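Local coordinates for protein Na Glutathione S-transferase 1 (Necator americanus, PDB 2ON7) that probably conjugates reduced glutathione to electrophilic compounds, as glutathione S-transferases do, in a human hookworm, at residues Gln20-Ala25 and Arg69-Gln74; Thr82-Val87 and Phe147-Ser152; Tyr107-Met112 and Leu168-Glu173; Arg99-Ser104 and Arg129-Gly134. All blocks are in the same frame, centred on the assembly; numbering follows the deposited sequence.

Interaction 1 of 4, residues Gln20-Ala25 and Arg69-Gln74; sequences QIFALA and RYLARQ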
# COMPACT_ATOMS: atom_id res chain seq x y z
N GLN A 20 7.47 -2.52 16.89
CA GLN A 20 6.56 -1.87 17.80
C GLN A 20 5.33 -2.71 18.05
O GLN A 20 4.86 -2.72 19.13
CB GLN A 20 6.25 -0.41 17.37
CG GLN A 20 7.45 0.50 17.68
CD GLN A 20 7.29 1.95 17.28
OE1 GLN A 20 8.28 2.66 17.05
NE2 GLN A 20 6.08 2.41 17.20
N ILE A 21 4.84 -3.45 17.07
CA ILE A 21 3.71 -4.34 17.32
C ILE A 21 4.07 -5.46 18.25
O ILE A 21 3.39 -5.65 19.25
CB ILE A 21 3.07 -4.90 16.04
CG1 ILE A 21 2.38 -3.77 15.27
CG2 ILE A 21 2.05 -5.99 16.42
CD1 ILE A 21 0.88 -3.82 15.32
N PHE A 22 5.15 -6.17 17.95
CA PHE A 22 5.71 -7.21 18.82
C PHE A 22 5.87 -6.78 20.29
O PHE A 22 5.49 -7.52 21.20
CB PHE A 22 7.09 -7.60 18.33
CG PHE A 22 7.08 -8.52 17.13
CD1 PHE A 22 6.26 -9.63 17.09
CD2 PHE A 22 7.98 -8.30 16.08
CE1 PHE A 22 6.29 -10.47 16.03
CE2 PHE A 22 8.01 -9.15 15.02
CZ PHE A 22 7.15 -10.24 14.99
N ALA A 23 6.46 -5.59 20.50
CA ALA A 23 6.65 -5.06 21.86
C ALA A 23 5.31 -4.72 22.50
O ALA A 23 5.10 -4.95 23.67
CB ALA A 23 7.58 -3.85 21.86
N LEU A 24 4.36 -4.22 21.70
CA LEU A 24 3.00 -4.06 22.26
C LEU A 24 2.33 -5.41 22.68
O LEU A 24 1.41 -5.44 23.50
CB LEU A 24 2.12 -3.28 21.31
CG LEU A 24 2.30 -1.76 21.24
CD1 LEU A 24 1.50 -1.29 20.04
CD2 LEU A 24 1.85 -1.02 22.51
N ALA A 25 2.78 -6.51 22.10
CA ALA A 25 2.13 -7.78 22.32
C ALA A 25 2.96 -8.66 23.25
O ALA A 25 2.55 -9.75 23.60
CB ALA A 25 1.89 -8.46 20.97
N ARG A 69 0.33 -5.22 8.92
CA ARG A 69 -1.09 -5.53 9.02
C ARG A 69 -1.27 -6.92 9.59
O ARG A 69 -2.09 -7.12 10.49
CB ARG A 69 -1.80 -5.40 7.68
CG ARG A 69 -3.32 -5.72 7.66
CD ARG A 69 -3.89 -5.66 6.26
NE ARG A 69 -3.51 -4.38 5.68
CZ ARG A 69 -2.55 -4.20 4.76
NH1 ARG A 69 -1.90 -5.24 4.23
NH2 ARG A 69 -2.26 -2.98 4.35
N TYR A 70 -0.45 -7.87 9.13
CA TYR A 70 -0.55 -9.26 9.53
C TYR A 70 -0.35 -9.38 11.07
O TYR A 70 -1.18 -10.00 11.78
CB TYR A 70 0.46 -10.14 8.74
CG TYR A 70 0.57 -11.56 9.30
CD1 TYR A 70 -0.28 -12.56 8.86
CD2 TYR A 70 1.55 -11.89 10.25
CE1 TYR A 70 -0.22 -13.86 9.38
CE2 TYR A 70 1.63 -13.22 10.79
CZ TYR A 70 0.73 -14.18 10.33
OH TYR A 70 0.76 -15.46 10.81
N LEU A 71 0.76 -8.85 11.56
CA LEU A 71 1.07 -8.95 12.97
C LEU A 71 -0.03 -8.28 13.80
O LEU A 71 -0.48 -8.89 14.77
CB LEU A 71 2.45 -8.34 13.29
CG LEU A 71 3.63 -9.04 12.62
CD1 LEU A 71 4.86 -8.16 12.69
CD2 LEU A 71 3.86 -10.43 13.26
N ALA A 72 -0.51 -7.10 13.37
CA ALA A 72 -1.61 -6.40 14.04
C ALA A 72 -2.87 -7.23 14.19
O ALA A 72 -3.52 -7.21 15.25
CB ALA A 72 -1.94 -5.10 13.33
N ARG A 73 -3.22 -7.97 13.12
CA ARG A 73 -4.38 -8.82 13.13
C ARG A 73 -4.19 -9.91 14.15
O ARG A 73 -5.12 -10.21 14.91
CB ARG A 73 -4.65 -9.41 11.74
CG ARG A 73 -5.24 -8.40 10.71
CD ARG A 73 -5.65 -9.15 9.47
NE ARG A 73 -6.12 -8.31 8.38
CZ ARG A 73 -6.20 -8.71 7.11
NH1 ARG A 73 -5.84 -9.94 6.77
NH2 ARG A 73 -6.66 -7.88 6.17
N GLN A 74 -2.97 -10.49 14.16
CA GLN A 74 -2.62 -11.59 15.07
C GLN A 74 -2.76 -11.19 16.54
O GLN A 74 -3.15 -12.03 17.38
CB GLN A 74 -1.16 -12.04 14.82
CG GLN A 74 -0.91 -12.75 13.50
CD GLN A 74 -1.95 -13.80 13.25
OE1 GLN A 74 -2.12 -14.71 14.07
NE2 GLN A 74 -2.70 -13.65 12.14

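Interaction 2 of 4, residues Thr82-Val87 and Phe147-Ser152; sequences TFDEAV and FLVGDS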
# COMPACT_ATOMS: atom_id res chain seq x y z
N THR A 82 -13.86 -5.27 10.43
CA THR A 82 -13.23 -5.33 9.10
C THR A 82 -13.24 -3.99 8.37
O THR A 82 -12.34 -3.72 7.56
CB THR A 82 -13.94 -6.34 8.20
OG1 THR A 82 -15.35 -6.13 8.33
CG2 THR A 82 -13.63 -7.73 8.66
N PHE A 83 -14.29 -3.21 8.61
CA PHE A 83 -14.38 -1.84 8.12
C PHE A 83 -13.35 -0.92 8.79
O PHE A 83 -12.64 -0.21 8.09
CB PHE A 83 -15.80 -1.25 8.21
CG PHE A 83 -15.96 0.01 7.39
CD1 PHE A 83 -16.13 -0.06 6.01
CD2 PHE A 83 -15.89 1.26 8.00
CE1 PHE A 83 -16.24 1.10 5.23
CE2 PHE A 83 -16.00 2.44 7.25
CZ PHE A 83 -16.19 2.37 5.85
N ASP A 84 -13.25 -0.94 10.13
CA ASP A 84 -12.21 -0.16 10.81
C ASP A 84 -10.84 -0.62 10.36
O ASP A 84 -9.92 0.21 10.12
CB ASP A 84 -12.36 -0.21 12.33
CG ASP A 84 -13.48 0.72 12.85
OD1 ASP A 84 -13.75 0.74 14.08
OD2 ASP A 84 -14.11 1.43 12.02
N GLU A 85 -10.69 -1.94 10.20
CA GLU A 85 -9.48 -2.52 9.57
C GLU A 85 -9.11 -1.89 8.20
O GLU A 85 -7.99 -1.50 7.99
CB GLU A 85 -9.61 -4.03 9.48
CG GLU A 85 -9.16 -4.68 10.75
CD GLU A 85 -9.31 -6.17 10.74
OE1 GLU A 85 -9.97 -6.67 9.85
OE2 GLU A 85 -8.79 -6.84 11.63
N ALA A 86 -10.07 -1.75 7.33
CA ALA A 86 -9.91 -1.06 6.06
C ALA A 86 -9.57 0.44 6.21
O ALA A 86 -8.82 0.99 5.43
CB ALA A 86 -11.16 -1.23 5.25
N VAL A 87 -10.16 1.10 7.21
CA VAL A 87 -9.89 2.48 7.51
C VAL A 87 -8.43 2.69 7.99
O VAL A 87 -7.73 3.61 7.50
CB VAL A 87 -10.96 3.08 8.49
CG1 VAL A 87 -10.63 4.49 8.88
CG2 VAL A 87 -12.33 3.05 7.82
N PHE A 147 -6.82 8.51 19.18
CA PHE A 147 -6.31 7.46 18.25
C PHE A 147 -6.91 7.73 16.89
O PHE A 147 -8.06 8.19 16.81
CB PHE A 147 -6.74 6.07 18.68
CG PHE A 147 -6.19 5.63 20.00
CD1 PHE A 147 -6.99 5.64 21.14
CD2 PHE A 147 -4.88 5.14 20.10
CE1 PHE A 147 -6.49 5.22 22.40
CE2 PHE A 147 -4.37 4.71 21.31
CZ PHE A 147 -5.20 4.74 22.49
N LEU A 148 -6.16 7.43 15.84
CA LEU A 148 -6.55 7.70 14.45
C LEU A 148 -7.84 7.03 13.94
O LEU A 148 -8.60 7.63 13.17
CB LEU A 148 -5.38 7.39 13.50
CG LEU A 148 -4.19 8.37 13.44
CD1 LEU A 148 -3.09 7.75 12.65
CD2 LEU A 148 -4.60 9.70 12.84
N VAL A 149 -8.10 5.79 14.39
CA VAL A 149 -9.38 5.10 14.10
C VAL A 149 -9.92 4.39 15.32
O VAL A 149 -9.19 3.70 16.02
CB VAL A 149 -9.36 4.20 12.77
CG1 VAL A 149 -7.98 3.96 12.26
CG2 VAL A 149 -10.17 2.91 12.89
N GLY A 150 -11.20 4.62 15.62
CA GLY A 150 -11.82 3.99 16.78
C GLY A 150 -11.34 4.65 18.06
O GLY A 150 -11.03 5.86 18.08
N ASP A 151 -11.25 3.88 19.13
CA ASP A 151 -10.81 4.45 20.40
C ASP A 151 -9.79 3.54 21.05
O ASP A 151 -9.68 3.48 22.29
CB ASP A 151 -12.01 4.64 21.34
CG ASP A 151 -12.84 3.37 21.51
OD1 ASP A 151 -13.80 3.43 22.29
OD2 ASP A 151 -12.54 2.32 20.86
N SER A 152 -9.06 2.83 20.21
CA SER A 152 -8.02 1.95 20.65
C SER A 152 -6.84 2.06 19.67
O SER A 152 -7.03 2.45 18.50
CB SER A 152 -8.56 0.51 20.71
OG SER A 152 -8.86 0.04 19.42

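Interaction 3 of 4, residues Tyr107-Met112 and Leu168-Glu173; sequences YTVIGM and LTFVPE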
# COMPACT_ATOMS: atom_id res chain seq x y z
N TYR A 107 15.98 10.83 1.67
CA TYR A 107 17.23 10.21 1.21
C TYR A 107 18.41 11.19 1.10
O TYR A 107 19.57 10.78 1.20
CB TYR A 107 17.01 9.41 -0.09
CG TYR A 107 16.32 8.08 0.18
CD1 TYR A 107 17.01 6.86 0.06
CD2 TYR A 107 14.99 8.03 0.59
CE1 TYR A 107 16.37 5.63 0.32
CE2 TYR A 107 14.35 6.82 0.87
CZ TYR A 107 15.04 5.62 0.73
OH TYR A 107 14.38 4.43 1.01
N THR A 108 18.11 12.48 0.92
CA THR A 108 19.11 13.54 0.98
C THR A 108 19.43 13.91 2.43
O THR A 108 20.61 14.08 2.77
CB THR A 108 18.70 14.80 0.15
OG1 THR A 108 18.63 14.47 -1.24
CG2 THR A 108 19.71 15.95 0.33
N VAL A 109 18.41 14.06 3.28
CA VAL A 109 18.65 14.47 4.67
C VAL A 109 19.40 13.39 5.48
O VAL A 109 20.25 13.70 6.33
CB VAL A 109 17.37 14.99 5.39
CG1 VAL A 109 16.47 13.82 5.86
CG2 VAL A 109 17.76 15.93 6.56
N ILE A 110 19.10 12.12 5.19
CA ILE A 110 19.77 11.01 5.87
C ILE A 110 21.19 10.78 5.32
O ILE A 110 21.85 9.79 5.65
CB ILE A 110 18.92 9.70 5.88
CG1 ILE A 110 18.79 9.10 4.47
CG2 ILE A 110 17.56 9.95 6.56
CD1 ILE A 110 18.20 7.68 4.44
N GLY A 111 21.65 11.70 4.47
CA GLY A 111 22.97 11.61 3.88
C GLY A 111 23.18 10.50 2.87
O GLY A 111 24.30 10.24 2.45
N MET A 112 22.10 9.85 2.45
CA MET A 112 22.27 8.74 1.51
C MET A 112 22.14 9.18 0.05
O MET A 112 22.46 8.41 -0.85
CB MET A 112 21.32 7.58 1.85
CG MET A 112 21.75 6.73 3.07
SD MET A 112 20.74 5.22 3.35
CE MET A 112 20.31 4.76 1.65
N LEU A 168 11.30 15.13 13.53
CA LEU A 168 11.79 16.13 14.51
C LEU A 168 13.32 16.12 14.69
O LEU A 168 13.94 17.14 14.98
CB LEU A 168 11.09 15.95 15.88
CG LEU A 168 9.56 16.11 15.93
CD1 LEU A 168 9.03 16.30 17.34
CD2 LEU A 168 9.16 17.30 15.07
N THR A 169 13.92 14.96 14.51
CA THR A 169 15.35 14.80 14.60
C THR A 169 16.10 15.35 13.36
O THR A 169 17.32 15.54 13.39
CB THR A 169 15.67 13.30 14.80
OG1 THR A 169 15.06 12.86 16.03
CG2 THR A 169 17.10 13.11 14.92
N PHE A 170 15.35 15.60 12.28
CA PHE A 170 15.93 16.18 11.06
C PHE A 170 15.38 17.56 10.75
O PHE A 170 16.09 18.40 10.20
CB PHE A 170 15.73 15.25 9.86
CG PHE A 170 16.56 14.00 9.94
CD1 PHE A 170 15.95 12.77 10.09
CD2 PHE A 170 17.94 14.06 9.91
CE1 PHE A 170 16.70 11.60 10.16
CE2 PHE A 170 18.69 12.91 9.99
CZ PHE A 170 18.06 11.67 10.13
N VAL A 171 14.12 17.78 11.12
CA VAL A 171 13.41 19.01 10.88
C VAL A 171 12.72 19.46 12.18
O VAL A 171 11.55 19.11 12.41
CB VAL A 171 12.38 18.85 9.72
CG1 VAL A 171 11.74 20.16 9.39
CG2 VAL A 171 13.05 18.25 8.46
N PRO A 172 13.43 20.24 13.02
CA PRO A 172 12.95 20.65 14.36
C PRO A 172 11.54 21.30 14.39
O PRO A 172 10.82 21.15 15.37
CB PRO A 172 14.05 21.64 14.85
CG PRO A 172 14.83 22.04 13.62
CD PRO A 172 14.77 20.81 12.73
N GLU A 173 11.17 22.02 13.33
CA GLU A 173 9.84 22.65 13.24
C GLU A 173 8.83 21.89 12.36
O GLU A 173 8.02 22.51 11.67
CB GLU A 173 9.94 24.10 12.76
CG GLU A 173 11.26 24.44 12.10
CD GLU A 173 11.46 23.72 10.78
OE1 GLU A 173 12.42 22.93 10.65
OE2 GLU A 173 10.66 23.97 9.89

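Interaction 4 of 4, residues Arg99-Ser104 and Arg129-Gly134; sequences RVEIKS and RDKFFG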
# COMPACT_ATOMS: atom_id res chain seq x y z
N ARG A 99 5.10 9.42 1.80
CA ARG A 99 6.46 8.96 1.82
C ARG A 99 7.08 8.91 0.43
O ARG A 99 8.24 9.28 0.30
CB ARG A 99 6.53 7.59 2.52
CG ARG A 99 6.65 7.65 4.06
CD ARG A 99 7.91 8.39 4.44
NE ARG A 99 8.40 7.98 5.74
CZ ARG A 99 9.63 7.56 6.01
NH1 ARG A 99 10.58 7.52 5.08
NH2 ARG A 99 9.90 7.22 7.26
N VAL A 100 6.33 8.46 -0.60
CA VAL A 100 6.76 8.54 -2.03
C VAL A 100 7.01 10.00 -2.49
O VAL A 100 7.99 10.29 -3.20
CB VAL A 100 5.71 7.80 -3.00
CG1 VAL A 100 5.80 8.27 -4.45
CG2 VAL A 100 5.85 6.27 -2.93
N GLU A 101 6.10 10.90 -2.12
CA GLU A 101 6.26 12.34 -2.38
C GLU A 101 7.59 12.87 -1.86
O GLU A 101 8.24 13.68 -2.55
CB GLU A 101 5.14 13.14 -1.72
CG GLU A 101 3.95 13.41 -2.61
CD GLU A 101 2.66 13.58 -1.84
OE1 GLU A 101 1.59 13.31 -2.42
OE2 GLU A 101 2.70 13.95 -0.65
N ILE A 102 7.98 12.42 -0.67
CA ILE A 102 9.13 13.01 0.04
C ILE A 102 10.46 12.23 -0.06
O ILE A 102 11.48 12.69 0.39
CB ILE A 102 8.80 13.34 1.54
CG1 ILE A 102 9.06 12.13 2.44
CG2 ILE A 102 7.34 13.87 1.68
CD1 ILE A 102 8.92 12.41 3.93
N LYS A 103 10.39 11.02 -0.61
CA LYS A 103 11.55 10.16 -0.87
C LYS A 103 12.85 10.92 -1.28
O LYS A 103 13.93 10.59 -0.82
CB LYS A 103 11.18 9.13 -1.94
CG LYS A 103 11.97 7.86 -1.90
CD LYS A 103 11.25 6.79 -2.72
CE LYS A 103 12.17 5.59 -2.94
NZ LYS A 103 12.56 4.95 -1.64
N SER A 104 12.74 11.92 -2.14
CA SER A 104 13.87 12.76 -2.48
C SER A 104 14.38 13.69 -1.35
O SER A 104 15.58 14.01 -1.33
CB SER A 104 13.56 13.59 -3.73
OG SER A 104 12.58 14.56 -3.45
N ARG A 129 3.83 17.46 3.34
CA ARG A 129 3.51 17.25 4.74
C ARG A 129 2.19 17.95 5.10
O ARG A 129 1.45 17.50 5.98
CB ARG A 129 4.64 17.78 5.62
CG ARG A 129 4.20 18.01 7.02
CD ARG A 129 4.92 19.11 7.70
NE ARG A 129 4.58 20.38 7.11
CZ ARG A 129 4.86 21.57 7.65
NH1 ARG A 129 5.50 21.66 8.82
NH2 ARG A 129 4.48 22.66 7.01
N ASP A 130 1.95 19.07 4.41
CA ASP A 130 0.77 19.91 4.61
C ASP A 130 -0.46 19.15 4.14
O ASP A 130 -1.50 19.12 4.81
CB ASP A 130 0.91 21.21 3.82
CG ASP A 130 2.01 22.14 4.37
OD1 ASP A 130 2.51 21.95 5.49
OD2 ASP A 130 2.38 23.08 3.65
N LYS A 131 -0.34 18.51 3.00
CA LYS A 131 -1.45 17.73 2.54
C LYS A 131 -1.65 16.58 3.53
O LYS A 131 -2.75 16.43 4.05
CB LYS A 131 -1.24 17.21 1.12
CG LYS A 131 -2.42 16.43 0.58
CD LYS A 131 -2.24 16.10 -0.91
CE LYS A 131 -1.32 14.92 -1.10
NZ LYS A 131 -1.06 14.70 -2.54
N PHE A 132 -0.59 15.84 3.82
CA PHE A 132 -0.73 14.67 4.67
C PHE A 132 -1.30 15.00 6.05
O PHE A 132 -2.27 14.37 6.50
CB PHE A 132 0.56 13.88 4.77
CG PHE A 132 0.46 12.66 5.65
CD1 PHE A 132 1.38 12.47 6.69
CD2 PHE A 132 -0.53 11.70 5.43
CE1 PHE A 132 1.32 11.36 7.51
CE2 PHE A 132 -0.60 10.55 6.23
CZ PHE A 132 0.33 10.40 7.28
N PHE A 133 -0.73 16.00 6.68
CA PHE A 133 -1.15 16.43 8.01
C PHE A 133 -2.55 17.07 7.98
O PHE A 133 -3.32 16.95 8.95
CB PHE A 133 -0.10 17.39 8.59
CG PHE A 133 1.13 16.70 9.16
CD1 PHE A 133 1.34 15.32 9.01
CD2 PHE A 133 2.10 17.46 9.84
CE1 PHE A 133 2.51 14.70 9.51
CE2 PHE A 133 3.26 16.86 10.37
CZ PHE A 133 3.46 15.47 10.20
N GLY A 134 -2.88 17.75 6.87
CA GLY A 134 -4.22 18.28 6.69
C GLY A 134 -5.25 17.18 6.88
O GLY A 134 -6.17 17.33 7.68

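Interaction 1 of 4, residues Gln20-Ala25 and Arg69-Gln74
L71 pushes its two methyl branches against the ring of F22, while I21, the residue before F22, lies across the backbone side of L71 and reaches on to A72. CD1 of L71 sits over one face of the phenyl ring, 4.2 Å from the centroid of F22 and 26° off the ring normal, which makes a CH-pi contact. The other branch, L71 CD2, lies further out on the same side, 3.7 Å from F22 CE1 and as near to CZ, so both methyls gather toward the CZ end of the ring. I21 divides its work between two branches: CG2 meets L71 CB at 3.9 Å, and CD1 goes past it to A72 CB at 3.7 Å. With CG2 anti to the backbone N and CG1 beside that N (chi1 -68°), the two arms spread apart and each finds its own partner.

The segments 20-25 and 69-74, on helices 16-25 and 64-75, run nearly parallel, 11° apart, with axes 9.8 Å from each other at closest approach. Both belong to the thioredoxin-like N-terminal domain, where they pack side by side on the same face of the sheet. L54 of strand 53-56 touches both F22 and L71, F29 stacks on the F22 ring, and W155 of helix 155-168 closes over I21 and A72. The C17-C68 disulfide bonds the same two helices covalently nearby. Among I21, F22, L71 and A72, all buried, every contact is carbon on carbon, so dispersion and the exclusion of water hold these four together.

Interaction 2 of 4, residues Thr82-Val87 and Phe147-Ser152
V149 is the hub here: its side chain, from the loop between helices 117-141 and 155-168, packs onto the first turns of helix 82-109, the long helix that opens the all-helical C-terminal domain of the glutathione S-transferase fold. CG2 of V149 meets D84 CB at 3.9 Å, touching the aliphatic root of the aspartate, and the two side chains lie alongside with their ends pointing opposite ways. One turn further along, V87 brings CG1 to V149 CB at 4.1 Å. That methyl is anti to the backbone N of V87 (chi1 176°), which turns it to the loop. The interface is small, 142 Å² over both sides, and apolar in its contacts even though one participant is an acid.

Farther out, V88 and L91 of the same long helix also touch V149, and F139 of helix 117-141 packs on V87, so the valines join a wider apolar patch. The loop is tied down beside them: L148 N donates to a carboxylate oxygen of D157, and the L148 side chain is set among I136, L140, V156 and V160. On the helix side, S81 OG is hydrogen-bonded to D84 N at the helix start, and L61 of the second subunit packs on V87. Within the loop, the ring of F147 has one face covered by the backbone of S152, whose carbonyl C lies 3.6 Å above the ring plane, over its centre.

Interaction 3 of 4, residues Tyr107-Met112 and Leu168-Glu173
This is a small apolar contact at the surface of the C-terminal helical domain of the glutathione S-transferase fold, where the far end of helix 82-109 meets the loop leading from helix 155-168 to helix 179-189. F170 supplies the loop side. V109, the last residue of the helix, and I110, the first to leave helical geometry, supply the other. V109 holds the near part of the phenylalanine with both methyls: CG2 approaches F170 CD2 at 3.8 Å and is nearly as close to CB, while CG1 stands 4.1 Å above one face of the F170 ring, offset toward the rim. Since CG1 lies between the backbone N and the carbonyl carbon of V109 (chi1 79°) and CG2 is anti to that N, both methyls are presented to the aromatic side chain. I110 takes the far end of the ring, its CG2 meeting F170 obliquely.

F170 therefore lies along the end of the helix, its CB and CG near V109 and its outer atoms near I110. Past I110 the chain leaves the helix; G111, with positive phi, gives its N to T108 O, a bond that closes the turn at this end. L205, near the C-terminus, also packs on F170, and the V171 side chain packs on K121 and L125 of helix 117-141, so the loop is anchored on more than one helix. Burial totals 149 Å² over both sides, and none of the three touching residues is fully buried. At the outer end of the ring, the methyl CG2 of I110 lies 4.0 Å from CZ of F170.

Interaction 4 of 4, residues Arg99-Ser104 and Arg129-Gly134
K131 NZ donates to E101 OE1 at 3.0 Å, a salt bridge that is the one close contact between these turns of helices 82-109 and 117-141. The ammonium arrives on the syn side of the carboxylate oxygen but 32° out of the carboxylate plane, and the two side chains cross at about a right angle. E101 runs extended beyond CG, whereas K131 bends at chi3 (80°), and that bend brings its CE and NZ round to the glutamate. CE follows the nitrogen in, 3.6 Å from E101 OE1. The lysine is exposed and the glutamate only partly covered, so the pair sits at the solvent-facing margin of the interface, where water probably weakens its pull.

A second ion pair lies along helix 117-141 itself. R129 NH2 gives a 2.6 Å bond to D130 OD1, using the syn lone pair of that oxygen, with the acceptor tilted 23° from the guanidinium plane; NE adds a weak bond to the same atom. D130 OD1 is also hydrogen-bonded to Y178 OH, and R129 NH1 reaches the carbonyl oxygen of F174, so the arginine ties its helix to the segment leading into helix 179-189. R99 points off in another direction, its NE bonded to Y95 OH.

Deeper in, I102 packs on L125 and A128, and the ring of F132 stacks on that of Y98. An apolar seam with the K131-E101 bridge at its surface margin joins these two helices of the helical C-terminal domain of the glutathione S-transferase fold.

Overall arrangement
Interactions 2, 3 and 4 all draw on helix 82-109: interaction 2 at its start, interaction 4 past its middle and interaction 3 at its end, with the centres of 2 and 3 about 30 Å apart. Interaction 4 is nested within the chain loop closed by interaction 2, and it touches interaction 3, where E173 O lies 3.9 Å from R129 NH1. Interaction 1 belongs to the thioredoxin-like domain, its centre about 15 Å from that of interaction 2; R73 CG and E85 OE2 bring them together at 4.0 Å. Both also face the second subunit, where R73 and E85 form salt bridges across the dimer. All four contacts are structural packing.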